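Local coordinates for berberine bridge enzyme-like protein (Arabidopsis thaliana, PDB 5D79) that binds FAD as a plant oxidoreductase of the berberine bridge enzyme-like family and takes part in adaptation to salt stress, at residues F285-L290 and I399-G404; V255-K260 and L301-Y306; L191-G196 and D278-D283; I270-Y275 and K320-G325. All blocks are in the same frame, centred on the assembly; numbering follows the deposited sequence.

Contact 1. Residues F285-L290 and I399-G404; sequences FIRTTL and ILTPFG
Segments 285-290 and 399-404 run antiparallel as neighbouring strands, their axes 4.7 Å apart and 169° between their directions. They belong to the seven-stranded antiparallel sheet which, in this family of FAD-linked oxidoreductases, forms the second domain and covers the flavin. Thr288 and Leu400 make a hydrogen-bonded pair: Thr288 N donates to Leu400 O at 3.1 Å, and Leu400 N returns a nearly straight bond (171°) to Thr288 O at 2.7 Å, almost along the C=O axis. Thr289 and Ile399 follow as a non-hydrogen-bonded pair. At the other end the pairing gives way to proline. Pro402 has no N-H to offer Ile286 O, which instead receives the indole N-H of Trp273, while Pro402 CG presses against the same oxygen.

Arg287 dominates the face it shares with Ile399. With CG anti to the backbone N (chi1 155°) and a bend at chi3, its chain lies alongside Thr401 and brings NH2 to Thr401 OG1 at 2.6 Å, an oxygen somewhat outside the guanidinium plane, with NE adding a weak bond to the same hydroxyl oxygen. The guanidinium is sandwiched: Ile399 CG2 lies over one face, 3.6 Å from NE, and Phe285 CZ over the opposite face, 3.7 Å above the plane. This fixes the rotation of a buried cation whose side chain comes to about 5 Å from the bound FAD, and its charge may influence the flavin environment. The side chains of Phe285 and Pro402 cross at about a right angle, Phe285 CE1 3.8 Å from Pro402 CD.

Contact 2. Residues V255-K260 and L301-Y306; sequences VFKVQK and LFTGLY
The ring of Phe256 lies flat across its partner Gly304 on the adjacent antiparallel strand. CG of Phe256 takes the crowded position between backbone N and carbonyl carbon (chi1 65°), which swings the ring over the neighbouring strand. Gly304 CA sits under one face in a CH-pi contact, 3.8 Å from the ring centroid and 28° off its normal. A beta-carbon on Gly304 would strike Phe256 CZ. On the same side of the sheet, Phe302 presents its edge instead: the Lys260 side chain crosses at about a right angle, its CG 3.9 Å from Phe302 CE2, and Val258 O also lies near the ring plane. On the face of Val255, Lys257 and Gln259, Lys257, bent at chi3, lies beside Thr303, its CE 3.7 Å from Thr303 CG2, before its ammonium makes a cation-pi contact with Trp342. Beneath the side chains, Val258 N bonds Phe302 O at 2.8 Å and Gly304 N bonds Phe256 O at 3.1 Å. An alanine in place of Phe256 would strip the cover from Gly304 CA and would probably loosen the packing against Leu284 and Ile286. An aromatic ring folded over a cross-strand glycine is the arrangement known as aromatic rescue of glycine in antiparallel sheets.

Contact 3. Residues L191-G196 and D278-D283; sequences LLRKYG and DKVPDD
A short, weakly bonded helix within the FAD-binding PCMH-type region, residues 192-195, meets here the loop that links helix 263-276 to strand 284-292. Arg193 reaches into the loop and bonds its backbone carbonyls. Its chain, bent at chi3, lays the guanidinium against a curve of carbonyls: NH1 donates to Pro281 O at 2.8 Å, an oxygen within 2° of the guanidinium plane, and NH2 to Val280 O at 2.9 Å, with a weak bond from NH2 to Asp278 O. Both stronger donors stand above the planes of their carbonyls, so the loop is gripped obliquely. Val280 CG2 rests over one face of the group, 3.7 Å from Arg193 NH1, and NE is held by Phe403 O beyond the loop.

In the two-domain fold of this family the contact is an interdomain junction, joining the flavin-binding domain to a connection of the second, antiparallel-sheet domain, and the buried cation is satisfied by main-chain oxygens, with no carboxylate bonded to it across the contact. Asp282 OD1 stays 4.5 Å from Arg193 NH2 and well out of its plane, so it would add only a general electrostatic attraction. Next along the helix, Lys194 lies alongside Asp283 and forms a salt bridge, its NZ 2.6 Å from Asp283 OD1, which accepts through its syn lone pair. A water donates to Lys194 O, at 2.6 Å, and Asp282 OD2, at 3.1 Å.

Contact 4. Residues I270-Y275 and K320-G325; sequences IKKWQY and KFPELG
Apolar packing and the polar end of one lysine make this meeting between helix 263-276 and the turn that follows helix 310-320. Phe321, the first residue to leave the helical conformation, has CG anti to its backbone N (chi1 -158°), and its ring approaches the segment 270-275 obliquely. CE1 of Phe321 lies 3.6 Å from Lys272 CG, the two side chains sliding past each other in opposite directions. CZ meets Trp273 CB at 3.7 Å, while CE2 stands in the plane of the indole, at its edge, 3.8 Å from Trp273 CD1. From within its own turn, Leu324 CB covers the centre of one face of the Phe321 ring. The indole N-H points elsewhere, to Ile286 O of the neighbouring strand, which holds the tryptophan in place.

The polar interactions gather round the end of Lys272, whose chain is bent at chi2 and chi4. Its NZ makes a salt bridge with Glu323 OE1, the two chains crossing at about a right angle, though both atoms are modelled too close for their exact places to be trusted. NZ gives a weak hydrogen bond to Lys320 O.

An alanine at Phe321 would remove the ring and would probably leave the Lys272 methylenes and Trp273 CB poorly packed. Lys272 thus sets its methylenes against Phe321 and its ammonium among Glu323 and Lys320 O, where the end of helix 310-320 may add attraction, as far as NZ's uncertain position allows.

In the fold
Contacts 1 and 2 are two pairings of one antiparallel sheet, since strands 284-292 and 298-306 are themselves neighbours; contact 1 is buried and comes close to the flavin, whereas contact 2 lies farther out and has exposed lysine and glutamine at its margin. Contact 4 joins helix 263-276, which packs on this sheet through Trp273, to the turn after helix 310-320, and is the farthest of the four from the chain's centre. Contact 3 alone has one of its own segments in the flavin-binding region. The chemistry shifts accordingly: main-chain bonds in both strand pairs, arginine against carbonyls at the domain junction, and salt bridges in contacts 3 and 4, where partly exposed lysines meet carboxylates.

Contact 1. Residues F285-L290 and I399-G404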
loop_
_atom_site.group_PDB
_atom_site.type_symbol
_atom_site.label_atom_id
_atom_site.label_comp_id
_atom_site.label_asym_id
_atom_site.label_seq_id
_atom_site.Cartn_x
_atom_site.Cartn_y
_atom_site.Cartn_z
ATOM N N PHE A 285 10.130 16.617 2.357
ATOM C CA PHE A 285 9.990 15.356 1.647
ATOM C C PHE A 285 10.465 15.532 0.220
ATOM O O PHE A 285 9.897 16.335 -0.505
ATOM C CB PHE A 285 8.525 14.897 1.660
ATOM C CG PHE A 285 8.256 13.662 0.833
ATOM C CD1 PHE A 285 8.469 12.398 1.357
ATOM C CD2 PHE A 285 7.779 13.767 -0.469
ATOM C CE1 PHE A 285 8.216 11.263 0.594
ATOM C CE2 PHE A 285 7.522 12.633 -1.231
ATOM C CZ PHE A 285 7.739 11.384 -0.695
ATOM N N ILE A 286 11.497 14.794 -0.182
ATOM C CA ILE A 286 12.010 14.871 -1.550
ATOM C C ILE A 286 12.103 13.494 -2.225
ATOM O O ILE A 286 12.974 12.679 -1.903
ATOM C CB ILE A 286 13.416 15.529 -1.612
ATOM C CG1 ILE A 286 13.648 16.492 -0.457
ATOM C CG2 ILE A 286 13.636 16.245 -2.946
ATOM C CD1 ILE A 286 15.068 16.938 -0.394
ATOM N N ARG A 287 11.218 13.266 -3.183
ATOM C CA ARG A 287 11.163 12.020 -3.946
ATOM C C ARG A 287 11.807 12.155 -5.343
ATOM O O ARG A 287 11.756 13.208 -5.974
ATOM C CB ARG A 287 9.701 11.558 -4.067
ATOM C CG ARG A 287 9.390 10.667 -5.279
ATOM C CD ARG A 287 8.004 10.019 -5.202
ATOM N NE ARG A 287 7.876 9.145 -4.031
ATOM C CZ ARG A 287 6.727 8.619 -3.616
ATOM N NH1 ARG A 287 5.604 8.878 -4.283
ATOM N NH2 ARG A 287 6.692 7.847 -2.541
ATOM N N THR A 288 12.430 11.079 -5.806
ATOM C CA THR A 288 13.010 11.026 -7.132
ATOM C C THR A 288 12.313 9.928 -7.925
ATOM O O THR A 288 12.252 8.773 -7.494
ATOM C CB THR A 288 14.538 10.758 -7.079
ATOM O OG1 THR A 288 15.209 11.844 -6.414
ATOM C CG2 THR A 288 15.115 10.588 -8.476
ATOM N N THR A 289 11.764 10.284 -9.073
ATOM C CA THR A 289 11.160 9.286 -9.934
ATOM C C THR A 289 11.845 9.270 -11.287
ATOM O O THR A 289 11.948 10.287 -11.969
ATOM C CB THR A 289 9.665 9.537 -10.142
ATOM O OG1 THR A 289 9.041 9.766 -8.873
ATOM C CG2 THR A 289 9.015 8.337 -10.853
ATOM N N LEU A 290 12.322 8.103 -11.669
ATOM C CA LEU A 290 12.844 7.907 -12.996
ATOM C C LEU A 290 11.759 7.287 -13.868
ATOM O O LEU A 290 11.177 6.262 -13.508
ATOM C CB LEU A 290 14.075 7.023 -12.942
ATOM C CG LEU A 290 15.155 7.512 -11.996
ATOM C CD1 LEU A 290 16.374 6.622 -12.152
ATOM C CD2 LEU A 290 15.497 8.932 -12.319
ATOM N N ILE A 399 10.954 4.467 -8.546
ATOM C CA ILE A 399 10.566 5.527 -7.628
ATOM C C ILE A 399 11.364 5.444 -6.338
ATOM O O ILE A 399 11.319 4.436 -5.648
ATOM C CB ILE A 399 9.046 5.461 -7.296
ATOM C CG1 ILE A 399 8.212 5.274 -8.569
ATOM C CG2 ILE A 399 8.590 6.729 -6.581
ATOM C CD1 ILE A 399 6.854 4.636 -8.327
ATOM N N LEU A 400 12.084 6.509 -6.010
ATOM C CA LEU A 400 12.912 6.532 -4.814
ATOM C C LEU A 400 12.260 7.410 -3.742
ATOM O O LEU A 400 12.123 8.623 -3.908
ATOM C CB LEU A 400 14.339 7.023 -5.138
ATOM C CG LEU A 400 15.313 6.082 -5.865
ATOM C CD1 LEU A 400 14.852 5.754 -7.272
ATOM C CD2 LEU A 400 16.686 6.695 -5.916
ATOM N N THR A 401 11.867 6.769 -2.644
ATOM C CA THR A 401 11.140 7.407 -1.556
ATOM C C THR A 401 12.004 7.517 -0.303
ATOM O O THR A 401 12.383 6.508 0.278
ATOM C CB THR A 401 9.860 6.622 -1.245
ATOM O OG1 THR A 401 9.022 6.655 -2.400
ATOM C CG2 THR A 401 9.103 7.229 -0.087
ATOM N N PRO A 402 12.299 8.755 0.133
ATOM C CA PRO A 402 13.241 8.941 1.241
ATOM C C PRO A 402 12.665 8.535 2.600
ATOM O O PRO A 402 11.538 8.891 2.935
ATOM C CB PRO A 402 13.523 10.441 1.192
ATOM C CG PRO A 402 12.212 11.026 0.716
ATOM C CD PRO A 402 11.650 10.019 -0.260
ATOM N N PHE A 403 13.434 7.773 3.370
ATOM C CA PHE A 403 13.076 7.506 4.760
ATOM C C PHE A 403 13.815 8.509 5.674
ATOM O O PHE A 403 13.919 9.690 5.342
ATOM C CB PHE A 403 13.380 6.052 5.136
ATOM C CG PHE A 403 12.359 5.069 4.619
ATOM C CD1 PHE A 403 11.601 5.362 3.489
ATOM C CD2 PHE A 403 12.136 3.868 5.275
ATOM C CE1 PHE A 403 10.627 4.465 3.007
ATOM C CE2 PHE A 403 11.179 2.955 4.808
ATOM C CZ PHE A 403 10.421 3.257 3.667
ATOM N N GLY A 404 14.336 8.063 6.811
ATOM C CA GLY A 404 14.912 9.009 7.747
ATOM C C GLY A 404 13.795 9.798 8.411
ATOM O O GLY A 404 12.626 9.473 8.250
#

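Contact 2. Residues V255-K260 and L301-Y306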
loop_
_atom_site.group_PDB
_atom_site.type_symbol
_atom_site.label_atom_id
_atom_site.label_comp_id
_atom_site.label_asym_id
_atom_site.label_seq_id
_atom_site.Cartn_x
_atom_site.Cartn_y
_atom_site.Cartn_z
ATOM N N VAL A 255 4.679 22.738 -2.210
ATOM C CA VAL A 255 5.155 21.690 -3.115
ATOM C C VAL A 255 6.139 22.259 -4.152
ATOM O O VAL A 255 6.187 23.467 -4.383
ATOM C CB VAL A 255 3.996 20.974 -3.850
ATOM C CG1 VAL A 255 3.041 20.332 -2.847
ATOM C CG2 VAL A 255 3.261 21.935 -4.808
ATOM N N PHE A 256 6.929 21.376 -4.764
ATOM C CA PHE A 256 7.894 21.767 -5.797
ATOM C C PHE A 256 8.189 20.637 -6.785
ATOM O O PHE A 256 8.081 19.453 -6.466
ATOM C CB PHE A 256 9.205 22.251 -5.164
ATOM C CG PHE A 256 9.962 21.185 -4.392
ATOM C CD1 PHE A 256 9.707 20.970 -3.044
ATOM C CD2 PHE A 256 10.951 20.421 -5.013
ATOM C CE1 PHE A 256 10.407 20.013 -2.345
ATOM C CE2 PHE A 256 11.654 19.463 -4.312
ATOM C CZ PHE A 256 11.382 19.257 -2.981
ATOM N N LYS A 257 8.565 21.014 -7.995
ATOM C CA LYS A 257 8.893 20.040 -9.013
ATOM C C LYS A 257 10.086 20.562 -9.778
ATOM O O LYS A 257 10.138 21.740 -10.138
ATOM C CB LYS A 257 7.699 19.792 -9.938
ATOM C CG LYS A 257 7.928 18.748 -11.022
ATOM C CD LYS A 257 6.636 18.423 -11.770
ATOM C CE LYS A 257 5.589 17.817 -10.824
ATOM N NZ LYS A 257 4.249 17.547 -11.448
ATOM N N VAL A 258 11.067 19.695 -9.987
ATOM C CA VAL A 258 12.192 20.012 -10.845
ATOM C C VAL A 258 12.412 18.849 -11.801
ATOM O O VAL A 258 12.443 17.696 -11.389
ATOM C CB VAL A 258 13.469 20.295 -10.041
ATOM C CG1 VAL A 258 14.687 20.312 -10.957
ATOM C CG2 VAL A 258 13.337 21.609 -9.285
ATOM N N GLN A 259 12.540 19.161 -13.082
ATOM C CA GLN A 259 12.723 18.151 -14.105
ATOM C C GLN A 259 14.147 18.203 -14.661
ATOM O O GLN A 259 14.687 19.275 -14.919
ATOM C CB GLN A 259 11.698 18.347 -15.230
ATOM C CG GLN A 259 11.651 17.215 -16.223
ATOM C CD GLN A 259 11.478 17.701 -17.643
ATOM O OE1 GLN A 259 11.828 18.836 -17.969
ATOM N NE2 GLN A 259 10.935 16.844 -18.500
ATOM N N LYS A 260 14.753 17.034 -14.834
ATOM C CA LYS A 260 16.074 16.934 -15.436
ATOM C C LYS A 260 16.069 15.893 -16.544
ATOM O O LYS A 260 15.858 14.714 -16.302
ATOM C CB LYS A 260 17.127 16.589 -14.387
ATOM C CG LYS A 260 17.324 17.663 -13.342
ATOM C CD LYS A 260 17.629 19.018 -13.971
ATOM C CE LYS A 260 17.825 20.085 -12.904
ATOM N NZ LYS A 260 17.789 21.467 -13.466
ATOM N N LEU A 301 12.521 13.069 -12.282
ATOM C CA LEU A 301 11.539 13.980 -11.729
ATOM C C LEU A 301 11.705 14.086 -10.206
ATOM O O LEU A 301 11.442 13.138 -9.475
ATOM C CB LEU A 301 10.133 13.504 -12.092
ATOM C CG LEU A 301 8.995 14.516 -12.104
ATOM C CD1 LEU A 301 9.204 15.543 -13.222
ATOM C CD2 LEU A 301 7.665 13.785 -12.254
ATOM N N PHE A 302 12.157 15.244 -9.745
ATOM C CA PHE A 302 12.268 15.528 -8.325
ATOM C C PHE A 302 11.067 16.328 -7.841
ATOM O O PHE A 302 10.906 17.498 -8.183
ATOM C CB PHE A 302 13.548 16.288 -8.046
ATOM C CG PHE A 302 14.760 15.624 -8.595
ATOM C CD1 PHE A 302 15.425 14.655 -7.858
ATOM C CD2 PHE A 302 15.230 15.945 -9.858
ATOM C CE1 PHE A 302 16.547 14.025 -8.369
ATOM C CE2 PHE A 302 16.346 15.317 -10.372
ATOM C CZ PHE A 302 17.007 14.356 -9.628
ATOM N N THR A 303 10.219 15.680 -7.050
ATOM C CA THR A 303 9.030 16.312 -6.502
ATOM C C THR A 303 9.077 16.247 -4.983
ATOM O O THR A 303 9.690 15.351 -4.395
ATOM C CB THR A 303 7.747 15.646 -7.007
ATOM O OG1 THR A 303 7.784 14.251 -6.692
ATOM C CG2 THR A 303 7.649 15.807 -8.487
ATOM N N GLY A 304 8.432 17.202 -4.336
ATOM C CA GLY A 304 8.509 17.262 -2.896
ATOM C C GLY A 304 7.424 18.055 -2.221
ATOM O O GLY A 304 6.729 18.845 -2.847
ATOM N N LEU A 305 7.291 17.819 -0.926
ATOM C CA LEU A 305 6.324 18.503 -0.092
ATOM C C LEU A 305 7.073 19.051 1.113
ATOM O O LEU A 305 7.743 18.314 1.836
ATOM C CB LEU A 305 5.197 17.558 0.333
ATOM C CG LEU A 305 4.265 18.116 1.408
ATOM C CD1 LEU A 305 3.440 19.224 0.851
ATOM C CD2 LEU A 305 3.377 17.039 1.975
ATOM N N TYR A 306 6.990 20.356 1.303
ATOM C CA TYR A 306 7.609 20.970 2.453
ATOM C C TYR A 306 6.522 21.470 3.395
ATOM O O TYR A 306 5.617 22.202 2.970
ATOM C CB TYR A 306 8.533 22.103 2.016
ATOM C CG TYR A 306 9.203 22.812 3.165
ATOM C CD1 TYR A 306 10.208 22.192 3.897
ATOM C CD2 TYR A 306 8.827 24.094 3.518
ATOM C CE1 TYR A 306 10.814 22.836 4.944
ATOM C CE2 TYR A 306 9.429 24.746 4.564
ATOM C CZ TYR A 306 10.420 24.116 5.274
ATOM O OH TYR A 306 11.017 24.780 6.316
#

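Contact 3. Residues L191-G196 and D278-D283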
loop_
_atom_site.group_PDB
_atom_site.type_symbol
_atom_site.label_atom_id
_atom_site.label_comp_id
_atom_site.label_asym_id
_atom_site.label_seq_id
_atom_site.Cartn_x
_atom_site.Cartn_y
_atom_site.Cartn_z
ATOM N N LEU A 191 4.044 12.309 3.992
ATOM C CA LEU A 191 4.246 12.789 5.359
ATOM C C LEU A 191 5.022 11.798 6.220
ATOM O O LEU A 191 5.097 11.959 7.432
ATOM C CB LEU A 191 2.903 13.086 6.030
ATOM C CG LEU A 191 2.099 14.328 5.624
ATOM C CD1 LEU A 191 0.660 14.256 6.158
ATOM C CD2 LEU A 191 2.786 15.593 6.108
ATOM N N LEU A 192 5.601 10.773 5.603
ATOM C CA LEU A 192 6.199 9.682 6.370
ATOM C C LEU A 192 7.405 10.132 7.175
ATOM O O LEU A 192 7.701 9.557 8.214
ATOM C CB LEU A 192 6.607 8.524 5.457
ATOM C CG LEU A 192 8.010 8.467 4.834
ATOM C CD1 LEU A 192 8.271 7.058 4.316
ATOM C CD2 LEU A 192 8.142 9.470 3.711
ATOM N N ARG A 193 8.100 11.160 6.706
ATOM C CA ARG A 193 9.307 11.595 7.398
ATOM C C ARG A 193 8.941 12.438 8.613
ATOM O O ARG A 193 9.724 12.610 9.528
ATOM C CB ARG A 193 10.230 12.371 6.449
ATOM C CG ARG A 193 10.760 11.549 5.254
ATOM C CD ARG A 193 11.953 12.247 4.594
ATOM N NE ARG A 193 13.141 12.279 5.453
ATOM C CZ ARG A 193 13.572 13.350 6.120
ATOM N NH1 ARG A 193 12.920 14.502 6.045
ATOM N NH2 ARG A 193 14.664 13.272 6.869
ATOM N N LYS A 194 7.716 12.926 8.625
ATOM C CA LYS A 194 7.260 13.830 9.662
ATOM C C LYS A 194 6.457 13.074 10.700
ATOM O O LYS A 194 6.647 13.256 11.905
ATOM C CB LYS A 194 6.422 14.946 9.024
ATOM C CG LYS A 194 5.760 15.903 9.984
ATOM C CD LYS A 194 6.715 16.969 10.400
ATOM C CE LYS A 194 6.010 18.071 11.148
ATOM N NZ LYS A 194 7.050 18.927 11.739
ATOM N N TYR A 195 5.569 12.207 10.212
ATOM C CA TYR A 195 4.582 11.539 11.046
ATOM C C TYR A 195 4.608 10.023 10.955
ATOM O O TYR A 195 3.877 9.356 11.676
ATOM C CB TYR A 195 3.186 12.041 10.696
ATOM C CG TYR A 195 2.953 13.469 11.128
ATOM C CD1 TYR A 195 3.086 13.831 12.464
ATOM C CD2 TYR A 195 2.615 14.457 10.204
ATOM C CE1 TYR A 195 2.877 15.143 12.880
ATOM C CE2 TYR A 195 2.406 15.771 10.609
ATOM C CZ TYR A 195 2.539 16.106 11.947
ATOM O OH TYR A 195 2.331 17.393 12.371
ATOM N N GLY A 196 5.454 9.473 10.090
ATOM C CA GLY A 196 5.547 8.027 9.938
ATOM C C GLY A 196 4.474 7.438 9.040
ATOM O O GLY A 196 3.940 8.116 8.161
ATOM N N ASP A 278 17.442 11.703 3.269
ATOM C CA ASP A 278 16.975 11.131 4.535
ATOM C C ASP A 278 17.466 11.903 5.764
ATOM O O ASP A 278 17.111 11.570 6.887
ATOM C CB ASP A 278 17.393 9.653 4.647
ATOM C CG ASP A 278 18.842 9.471 5.072
ATOM O OD1 ASP A 278 19.744 10.051 4.423
ATOM O OD2 ASP A 278 19.080 8.744 6.065
ATOM N N LYS A 279 18.269 12.937 5.550
ATOM C CA LYS A 279 18.872 13.676 6.655
ATOM C C LYS A 279 18.381 15.120 6.744
ATOM O O LYS A 279 18.767 15.844 7.661
ATOM C CB LYS A 279 20.395 13.675 6.525
ATOM C CG LYS A 279 21.042 12.298 6.570
ATOM C CD LYS A 279 22.531 12.390 6.230
ATOM C CE LYS A 279 23.122 11.029 5.933
ATOM N NZ LYS A 279 22.295 10.280 4.935
ATOM N N VAL A 280 17.555 15.552 5.791
ATOM C CA VAL A 280 17.021 16.913 5.821
ATOM C C VAL A 280 15.977 17.005 6.919
ATOM O O VAL A 280 15.620 15.977 7.482
ATOM C CB VAL A 280 16.410 17.323 4.469
ATOM C CG1 VAL A 280 17.509 17.583 3.447
ATOM C CG2 VAL A 280 15.424 16.270 3.984
ATOM N N PRO A 281 15.487 18.225 7.244
ATOM C CA PRO A 281 14.493 18.262 8.327
ATOM C C PRO A 281 13.260 17.425 8.019
ATOM O O PRO A 281 12.981 17.165 6.850
ATOM C CB PRO A 281 14.140 19.751 8.429
ATOM C CG PRO A 281 15.355 20.450 7.955
ATOM C CD PRO A 281 15.892 19.590 6.842
ATOM N N ASP A 282 12.563 16.997 9.071
ATOM C CA ASP A 282 11.365 16.168 8.977
ATOM C C ASP A 282 10.302 16.809 8.105
ATOM O O ASP A 282 9.466 16.119 7.525
ATOM C CB ASP A 282 10.775 15.910 10.365
ATOM C CG ASP A 282 11.590 14.944 11.183
ATOM O OD1 ASP A 282 12.656 14.508 10.706
ATOM O OD2 ASP A 282 11.175 14.635 12.323
ATOM N N ASP A 283 10.332 18.135 8.038
ATOM C CA ASP A 283 9.361 18.912 7.265
ATOM C C ASP A 283 9.534 18.787 5.740
ATOM O O ASP A 283 8.610 19.066 4.990
ATOM C CB ASP A 283 9.434 20.393 7.673
ATOM C CG ASP A 283 8.845 20.657 9.054
ATOM O OD1 ASP A 283 7.932 19.909 9.465
ATOM O OD2 ASP A 283 9.290 21.614 9.727
HETATM O O HOH W 1 8.222 14.945 13.054
#

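Contact 4. Residues I270-Y275 and K320-G325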
loop_
_atom_site.group_PDB
_atom_site.type_symbol
_atom_site.label_atom_id
_atom_site.label_comp_id
_atom_site.label_asym_id
_atom_site.label_seq_id
_atom_site.Cartn_x
_atom_site.Cartn_y
_atom_site.Cartn_z
ATOM N N ILE A 270 21.159 12.896 -8.538
ATOM C CA ILE A 270 20.658 11.718 -7.840
ATOM C C ILE A 270 21.698 11.200 -6.827
ATOM O O ILE A 270 21.350 10.841 -5.698
ATOM C CB ILE A 270 20.265 10.606 -8.849
ATOM C CG1 ILE A 270 19.017 11.036 -9.658
ATOM C CG2 ILE A 270 20.021 9.295 -8.122
ATOM C CD1 ILE A 270 18.832 10.353 -11.030
ATOM N N LYS A 271 22.970 11.189 -7.226
ATOM C CA LYS A 271 24.068 10.826 -6.321
ATOM C C LYS A 271 24.067 11.675 -5.057
ATOM O O LYS A 271 24.239 11.154 -3.961
ATOM C CB LYS A 271 25.420 10.965 -7.021
ATOM C CG LYS A 271 25.738 9.854 -7.993
ATOM C CD LYS A 271 27.208 9.889 -8.376
ATOM C CE LYS A 271 28.096 9.600 -7.172
ATOM N NZ LYS A 271 29.502 10.042 -7.396
ATOM N N LYS A 272 23.868 12.980 -5.218
ATOM C CA LYS A 272 23.791 13.902 -4.091
ATOM C C LYS A 272 22.513 13.703 -3.268
ATOM O O LYS A 272 22.553 13.779 -2.040
ATOM C CB LYS A 272 23.885 15.347 -4.590
ATOM C CG LYS A 272 23.472 16.401 -3.576
ATOM C CD LYS A 272 24.410 16.435 -2.374
ATOM C CE LYS A 272 23.999 17.505 -1.363
ATOM N NZ LYS A 272 24.271 18.883 -1.858
ATOM N N TRP A 273 21.387 13.452 -3.939
ATOM C CA TRP A 273 20.121 13.181 -3.249
ATOM C C TRP A 273 20.288 12.021 -2.267
ATOM O O TRP A 273 19.744 12.037 -1.174
ATOM C CB TRP A 273 19.009 12.879 -4.263
ATOM C CG TRP A 273 17.646 12.476 -3.677
ATOM C CD1 TRP A 273 16.602 13.306 -3.380
ATOM C CD2 TRP A 273 17.191 11.139 -3.363
ATOM N NE1 TRP A 273 15.534 12.576 -2.892
ATOM C CE2 TRP A 273 15.874 11.249 -2.867
ATOM C CE3 TRP A 273 17.782 9.867 -3.431
ATOM C CZ2 TRP A 273 15.138 10.140 -2.445
ATOM C CZ3 TRP A 273 17.045 8.766 -3.014
ATOM C CH2 TRP A 273 15.739 8.909 -2.529
ATOM N N GLN A 274 21.068 11.024 -2.659
ATOM C CA GLN A 274 21.222 9.811 -1.860
ATOM C C GLN A 274 21.840 10.059 -0.503
ATOM O O GLN A 274 21.641 9.278 0.426
ATOM C CB GLN A 274 22.076 8.787 -2.601
ATOM C CG GLN A 274 21.317 7.935 -3.586
ATOM C CD GLN A 274 22.132 6.749 -4.010
ATOM O OE1 GLN A 274 21.689 5.615 -3.898
ATOM N NE2 GLN A 274 23.349 7.004 -4.489
ATOM N N TYR A 275 22.606 11.137 -0.396
ATOM C CA TYR A 275 23.276 11.463 0.850
ATOM C C TYR A 275 22.472 12.477 1.671
ATOM O O TYR A 275 22.591 12.528 2.892
ATOM C CB TYR A 275 24.687 11.989 0.564
ATOM C CG TYR A 275 25.617 10.945 -0.031
ATOM C CD1 TYR A 275 25.694 10.749 -1.408
ATOM C CD2 TYR A 275 26.417 10.156 0.785
ATOM C CE1 TYR A 275 26.537 9.799 -1.957
ATOM C CE2 TYR A 275 27.273 9.206 0.248
ATOM C CZ TYR A 275 27.327 9.022 -1.122
ATOM O OH TYR A 275 28.181 8.065 -1.652
ATOM N N LYS A 320 21.154 22.558 1.856
ATOM C CA LYS A 320 21.326 21.110 1.914
ATOM C C LYS A 320 21.388 20.421 0.534
ATOM O O LYS A 320 21.949 19.326 0.406
ATOM C CB LYS A 320 20.197 20.485 2.747
ATOM C CG LYS A 320 20.128 20.931 4.211
ATOM C CD LYS A 320 21.367 20.524 4.998
ATOM C CE LYS A 320 21.023 20.166 6.447
ATOM N NZ LYS A 320 20.253 18.884 6.597
ATOM N N PHE A 321 20.822 21.054 -0.491
ATOM C CA PHE A 321 20.678 20.422 -1.803
ATOM C C PHE A 321 20.768 21.457 -2.930
ATOM O O PHE A 321 19.853 21.570 -3.740
ATOM C CB PHE A 321 19.327 19.681 -1.863
ATOM C CG PHE A 321 19.248 18.583 -2.902
ATOM C CD1 PHE A 321 20.300 18.319 -3.763
ATOM C CD2 PHE A 321 18.095 17.822 -3.012
ATOM C CE1 PHE A 321 20.213 17.313 -4.704
ATOM C CE2 PHE A 321 17.995 16.814 -3.955
ATOM C CZ PHE A 321 19.060 16.559 -4.800
ATOM N N PRO A 322 21.862 22.238 -2.978
ATOM C CA PRO A 322 21.881 23.298 -3.987
ATOM C C PRO A 322 22.085 22.757 -5.393
ATOM O O PRO A 322 21.916 23.497 -6.353
ATOM C CB PRO A 322 23.064 24.170 -3.554
ATOM C CG PRO A 322 23.969 23.255 -2.865
ATOM C CD PRO A 322 23.094 22.238 -2.167
ATOM N N GLU A 323 22.430 21.484 -5.511
ATOM C CA GLU A 323 22.645 20.870 -6.815
ATOM C C GLU A 323 21.336 20.701 -7.591
ATOM O O GLU A 323 21.342 20.608 -8.816
ATOM C CB GLU A 323 23.337 19.509 -6.660
ATOM C CG GLU A 323 24.774 19.582 -6.145
ATOM C CD GLU A 323 24.852 19.787 -4.643
ATOM O OE1 GLU A 323 23.862 19.461 -3.960
ATOM O OE2 GLU A 323 25.896 20.287 -4.156
ATOM N N LEU A 324 20.215 20.664 -6.877
ATOM C CA LEU A 324 18.911 20.541 -7.520
ATOM C C LEU A 324 18.559 21.795 -8.323
ATOM O O LEU A 324 17.886 21.713 -9.345
ATOM C CB LEU A 324 17.820 20.256 -6.487
ATOM C CG LEU A 324 16.565 19.706 -7.169
ATOM C CD1 LEU A 324 16.916 18.475 -7.996
ATOM C CD2 LEU A 324 15.433 19.401 -6.201
ATOM N N GLY A 325 19.024 22.952 -7.858
ATOM C CA GLY A 325 18.818 24.202 -8.557
ATOM C C GLY A 325 17.394 24.703 -8.444
ATOM O O GLY A 325 16.902 25.387 -9.348
#